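Local coordinates for aminotransferase, classes I and II (Silicibacter pomeroyi DSS-3, PDB 3H14), which probably transfers the amino group of L-aspartate to 2-oxoglutarate with the help of pyridoxal 5'-phosphate, at residues A[293-298]-A[357-362]; A[305-310]-A[314-319]. All coordinates share one frame; numbering follows the deposited sequence. Where two conformers were deposited one is given.

Both contacts reach the mixed four-stranded sheet, and their centres lie about 8 Å apart. Contact 1 sets helix 278-302 against strand 356-360; contact 2 pairs the segment that follows this helix with the sheet's outermost strand, 315-319. Residues 305-319 of contact 2 fall between the two segments of contact 1 in the sequence. Strands 315-319 and 356-360 are antiparallel neighbours: F359 N probably bonds to V316 O within the strands, and Y361 N to F314 O just beyond their ends. Together the contacts build the smaller sheet and its covering helix, distinct from the seven-stranded sheet and consistent with the small domain of this aminotransferase family.

Contact 1 of 2, residues A[293-298]-A[357-362]; sequences KLMLER and LRFSYA
The rings of F359 and Y361 both meet the side chain of M295, a selenomethionine in this crystal, and it reaches each of them obliquely. Its terminal methyl CE lies 3.4 Å from F359 CB, where the ring joins the chain, and 3.8 Å from F359 CG. Further back along the same side chain, CG lies 3.8 Å from Y361 CD1 and about 4.0 Å from Y361 CB. One chain serves two aromatic residues spaced two apart because it is bent at chi2 (-65°) and chi3 (-86°). The methionine of the natural sequence, here carrying selenium, suits a buried place: its flexible apolar chain can meet both aromatics and brings no polar group needing a partner. S360, between them, points away and bonds to V38 O through its hydroxyl.

The contact is small, about 149 Å² in all. F304 meets the F359 ring edge to face, and M295 also touches V316 of strand 315-319. This is a helix packed on one face of a mixed sheet, the smaller one of the aminotransferase fold: helix 278-302 lies against strands 356-360 and 315-319, with L372 of helix 365-381 packed on M295 as well.

Contact 2 of 2, residues A[305-310]-A[314-319]; sequences TRIAPP and FYVYAD
I307 and A318 form a single antiparallel bridge, their CA atoms 4.4 Å apart, and two backbone hydrogen bonds fasten the chains beside it. D319 N donates to R306 O, and A308 N donates to Y317 O at 2.9 Å with an N-H...O angle of 163°. Each carbonyl also receives a CA-H...O contact: I307 CA lies 3.3 Å from Y317 O, and A318 CA lies 3.4 Å from R306 O.

In each of these hydrogen-bonded pairs a water takes the place of the second backbone bond. Water 2 donates to A308 O and accepts from Y317 N, inserting itself where the chains have begun to diverge. At the other end, water 1 accepts from R306 N and lies 2.8 Å from D319 O, to which it probably donates.

Apolar contacts gather on the I307 side. Its CG2 meets V316 CG1 at 3.6 Å and A318 CB at 4.1 Å, while CD1 also touches V316 CG1; the valine directs this branch there by setting it anti to the backbone N (chi1 179°). Branched residues suit this face, which continues onto L296, M295 and L299 of helix 278-302. The small A308 lets the chain come close to Y317, and P310 lays its CB 3.5 Å from Y315 O. P310 has no amide hydrogen to offer that oxygen.

R306 and D319 meet CB to CB. The carboxylate and hydroxyl ends find polar partners outside the pair: D319 OD1 bonds to S321 OG, and the hydroxyls of Y315 and Y317 bond to Y203 and T356. The pairing therefore depends on main-chain groups and two waters, with an apolar face against the helix.

Contact 1 of 2, residues A[293-298]-A[357-362]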
# COMPACT_ATOMS: atom_id res chain seq x y z
N LYS A 293 17.39 -2.44 8.33
CA LYS A 293 18.79 -2.20 8.73
C LYS A 293 19.73 -2.94 7.76
O LYS A 293 20.65 -2.36 7.23
CB LYS A 293 18.98 -2.59 10.21
CG LYS A 293 20.27 -2.06 10.96
CD LYS A 293 20.21 -2.44 12.43
CE LYS A 293 21.43 -1.97 13.26
NZ LYS A 293 21.11 -0.75 14.09
N LEU A 294 19.48 -4.23 7.54
CA LEU A 294 20.18 -5.03 6.54
C LEU A 294 20.12 -4.51 5.11
O LEU A 294 21.14 -4.48 4.39
CB LEU A 294 19.62 -6.45 6.54
CG LEU A 294 20.43 -7.69 6.93
CD1 LEU A 294 21.58 -7.43 7.94
CD2 LEU A 294 19.47 -8.74 7.42
N MSE A 295 18.92 -4.15 4.65
CA MSE A 295 18.79 -3.57 3.30
C MSE A 295 19.63 -2.29 3.12
O MSE A 295 20.32 -2.12 2.11
CB MSE A 295 17.32 -3.25 2.99
CG MSE A 295 16.38 -4.47 2.96
SE MSE A 295 16.73 -5.73 1.59
CE MSE A 295 15.68 -4.92 0.10
N LEU A 296 19.55 -1.41 4.11
CA LEU A 296 20.23 -0.11 4.06
C LEU A 296 21.75 -0.25 4.05
O LEU A 296 22.43 0.46 3.27
CB LEU A 296 19.77 0.78 5.22
CG LEU A 296 18.39 1.35 4.91
CD1 LEU A 296 17.72 1.89 6.12
CD2 LEU A 296 18.48 2.43 3.80
N GLU A 297 22.28 -1.19 4.84
CA GLU A 297 23.70 -1.54 4.79
C GLU A 297 24.14 -2.26 3.50
O GLU A 297 25.18 -1.91 2.91
CB GLU A 297 24.11 -2.37 6.03
N ARG A 298 23.39 -3.26 3.06
CA ARG A 298 23.93 -4.21 2.08
C ARG A 298 23.59 -3.95 0.60
O ARG A 298 24.30 -4.37 -0.29
CB ARG A 298 23.56 -5.65 2.50
CG ARG A 298 24.06 -6.00 3.92
CD ARG A 298 24.02 -7.55 4.28
NE ARG A 298 24.70 -8.36 3.25
CZ ARG A 298 24.46 -9.65 3.00
NH1 ARG A 298 23.59 -10.34 3.72
NH2 ARG A 298 25.11 -10.23 2.02
N LEU A 357 13.37 -0.56 -9.79
CA LEU A 357 12.98 -1.83 -9.17
C LEU A 357 12.40 -1.60 -7.79
O LEU A 357 12.84 -0.71 -7.07
CB LEU A 357 14.20 -2.74 -8.97
CG LEU A 357 14.80 -3.62 -10.04
CD1 LEU A 357 15.93 -4.43 -9.41
CD2 LEU A 357 13.82 -4.57 -10.70
N ARG A 358 11.48 -2.46 -7.37
CA ARG A 358 11.01 -2.47 -5.99
C ARG A 358 11.44 -3.77 -5.31
O ARG A 358 11.19 -4.83 -5.83
CB ARG A 358 9.48 -2.35 -5.92
CG ARG A 358 8.99 -2.08 -4.52
CD ARG A 358 7.49 -2.33 -4.32
NE ARG A 358 7.16 -3.76 -4.35
CZ ARG A 358 5.90 -4.22 -4.26
NH1 ARG A 358 4.89 -3.38 -4.11
NH2 ARG A 358 5.67 -5.51 -4.33
N PHE A 359 12.07 -3.66 -4.15
CA PHE A 359 12.36 -4.79 -3.29
C PHE A 359 11.36 -4.77 -2.17
O PHE A 359 11.04 -3.70 -1.67
CB PHE A 359 13.75 -4.67 -2.65
CG PHE A 359 14.87 -4.63 -3.64
CD1 PHE A 359 15.52 -5.82 -4.00
CD2 PHE A 359 15.26 -3.43 -4.21
CE1 PHE A 359 16.56 -5.80 -4.91
CE2 PHE A 359 16.32 -3.39 -5.12
CZ PHE A 359 16.97 -4.57 -5.48
N SER A 360 10.92 -5.93 -1.72
CA SER A 360 10.12 -6.06 -0.52
C SER A 360 10.96 -6.79 0.52
O SER A 360 11.64 -7.73 0.19
CB SER A 360 8.81 -6.84 -0.79
OG SER A 360 8.14 -7.08 0.46
N TYR A 361 10.93 -6.34 1.76
CA TYR A 361 11.64 -7.02 2.83
C TYR A 361 10.68 -7.55 3.91
O TYR A 361 11.02 -7.63 5.07
CB TYR A 361 12.78 -6.15 3.40
CG TYR A 361 12.46 -4.76 3.89
CD1 TYR A 361 12.65 -3.63 3.09
CD2 TYR A 361 12.00 -4.56 5.18
CE1 TYR A 361 12.34 -2.36 3.56
CE2 TYR A 361 11.70 -3.31 5.64
CZ TYR A 361 11.90 -2.20 4.84
OH TYR A 361 11.58 -0.97 5.34
N ALA A 362 9.49 -7.98 3.47
CA ALA A 362 8.43 -8.42 4.38
C ALA A 362 8.63 -9.86 4.89
O ALA A 362 7.92 -10.28 5.80
CB ALA A 362 7.08 -8.30 3.69

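Contact 2 of 2, residues A[305-310]-A[314-319]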
# COMPACT_ATOMS: atom_id res chain seq x y z
N THR A 305 22.74 1.80 -5.19
CA THR A 305 23.22 2.95 -4.44
C THR A 305 22.29 4.16 -4.45
O THR A 305 22.50 5.09 -3.66
CB THR A 305 24.60 3.42 -5.01
OG1 THR A 305 24.50 3.62 -6.42
CG2 THR A 305 25.65 2.35 -4.77
N ARG A 306 21.28 4.11 -5.32
CA ARG A 306 20.28 5.16 -5.46
C ARG A 306 18.89 4.63 -5.07
O ARG A 306 18.25 3.99 -5.89
CB ARG A 306 20.28 5.62 -6.92
CG ARG A 306 21.67 6.16 -7.33
CD ARG A 306 21.89 6.33 -8.84
NE ARG A 306 23.10 7.14 -9.03
CZ ARG A 306 24.35 6.67 -9.04
NH1 ARG A 306 24.61 5.38 -8.91
NH2 ARG A 306 25.37 7.50 -9.19
N ILE A 307 18.45 4.89 -3.85
CA ILE A 307 17.15 4.42 -3.35
C ILE A 307 16.36 5.56 -2.75
O ILE A 307 16.92 6.53 -2.20
CB ILE A 307 17.28 3.26 -2.34
CG1 ILE A 307 17.89 3.71 -1.01
CG2 ILE A 307 18.11 2.11 -2.93
CD1 ILE A 307 17.65 2.75 0.13
N ALA A 308 15.06 5.48 -2.90
CA ALA A 308 14.19 6.42 -2.19
C ALA A 308 14.33 6.10 -0.71
O ALA A 308 14.61 4.97 -0.37
CB ALA A 308 12.76 6.28 -2.65
N PRO A 309 14.15 7.10 0.17
CA PRO A 309 14.25 6.88 1.62
C PRO A 309 13.11 5.98 2.15
O PRO A 309 11.94 6.35 2.03
CB PRO A 309 14.13 8.28 2.19
CG PRO A 309 13.39 9.03 1.18
CD PRO A 309 13.85 8.50 -0.14
N PRO A 310 13.45 4.78 2.67
CA PRO A 310 12.35 3.89 3.06
C PRO A 310 11.84 4.27 4.45
O PRO A 310 12.20 3.66 5.46
CB PRO A 310 12.98 2.50 2.98
CG PRO A 310 14.47 2.75 3.31
CD PRO A 310 14.78 4.15 2.85
N PHE A 314 7.52 -1.72 3.95
CA PHE A 314 8.63 -2.69 3.85
C PHE A 314 9.14 -2.85 2.42
O PHE A 314 9.32 -3.97 1.91
CB PHE A 314 8.24 -4.04 4.45
CG PHE A 314 6.82 -4.48 4.12
CD1 PHE A 314 6.40 -4.60 2.83
CD2 PHE A 314 5.93 -4.85 5.13
CE1 PHE A 314 5.12 -5.03 2.53
CE2 PHE A 314 4.64 -5.28 4.84
CZ PHE A 314 4.24 -5.35 3.55
N TYR A 315 9.38 -1.72 1.78
CA TYR A 315 9.83 -1.64 0.41
C TYR A 315 11.09 -0.80 0.30
O TYR A 315 11.29 0.17 1.07
CB TYR A 315 8.77 -0.98 -0.46
CG TYR A 315 7.43 -1.67 -0.44
CD1 TYR A 315 7.34 -3.00 -0.82
CD2 TYR A 315 6.26 -1.01 -0.04
CE1 TYR A 315 6.13 -3.67 -0.78
CE2 TYR A 315 5.04 -1.68 -0.01
CZ TYR A 315 4.99 -3.00 -0.40
OH TYR A 315 3.82 -3.71 -0.40
N VAL A 316 11.90 -1.14 -0.70
CA VAL A 316 12.98 -0.26 -1.16
C VAL A 316 12.80 -0.08 -2.65
O VAL A 316 12.72 -1.06 -3.37
CB VAL A 316 14.41 -0.83 -0.87
CG1 VAL A 316 15.47 0.13 -1.40
CG2 VAL A 316 14.62 -1.06 0.59
N TYR A 317 12.75 1.18 -3.11
CA TYR A 317 12.55 1.53 -4.47
C TYR A 317 13.86 2.11 -5.00
O TYR A 317 14.34 3.14 -4.47
CB TYR A 317 11.47 2.61 -4.56
CG TYR A 317 11.01 2.89 -5.94
CD1 TYR A 317 10.37 1.91 -6.67
CD2 TYR A 317 11.13 4.15 -6.52
CE1 TYR A 317 9.93 2.14 -7.90
CE2 TYR A 317 10.66 4.41 -7.77
CZ TYR A 317 10.06 3.39 -8.46
OH TYR A 317 9.57 3.58 -9.73
N ALA A 318 14.41 1.44 -5.99
CA ALA A 318 15.79 1.68 -6.46
C ALA A 318 15.77 2.14 -7.87
O ALA A 318 15.07 1.58 -8.70
CB ALA A 318 16.65 0.37 -6.38
N ASP A 319 16.61 3.13 -8.16
CA ASP A 319 16.87 3.56 -9.52
C ASP A 319 18.01 2.68 -10.04
O ASP A 319 19.10 2.72 -9.51
CB ASP A 319 17.26 5.05 -9.50
CG ASP A 319 17.53 5.62 -10.88
OD1 ASP A 319 17.79 4.84 -11.81
OD2 ASP A 319 17.51 6.88 -11.02
O HOH W 1 20.21 1.73 -7.16
O HOH W 2 12.73 3.18 -0.99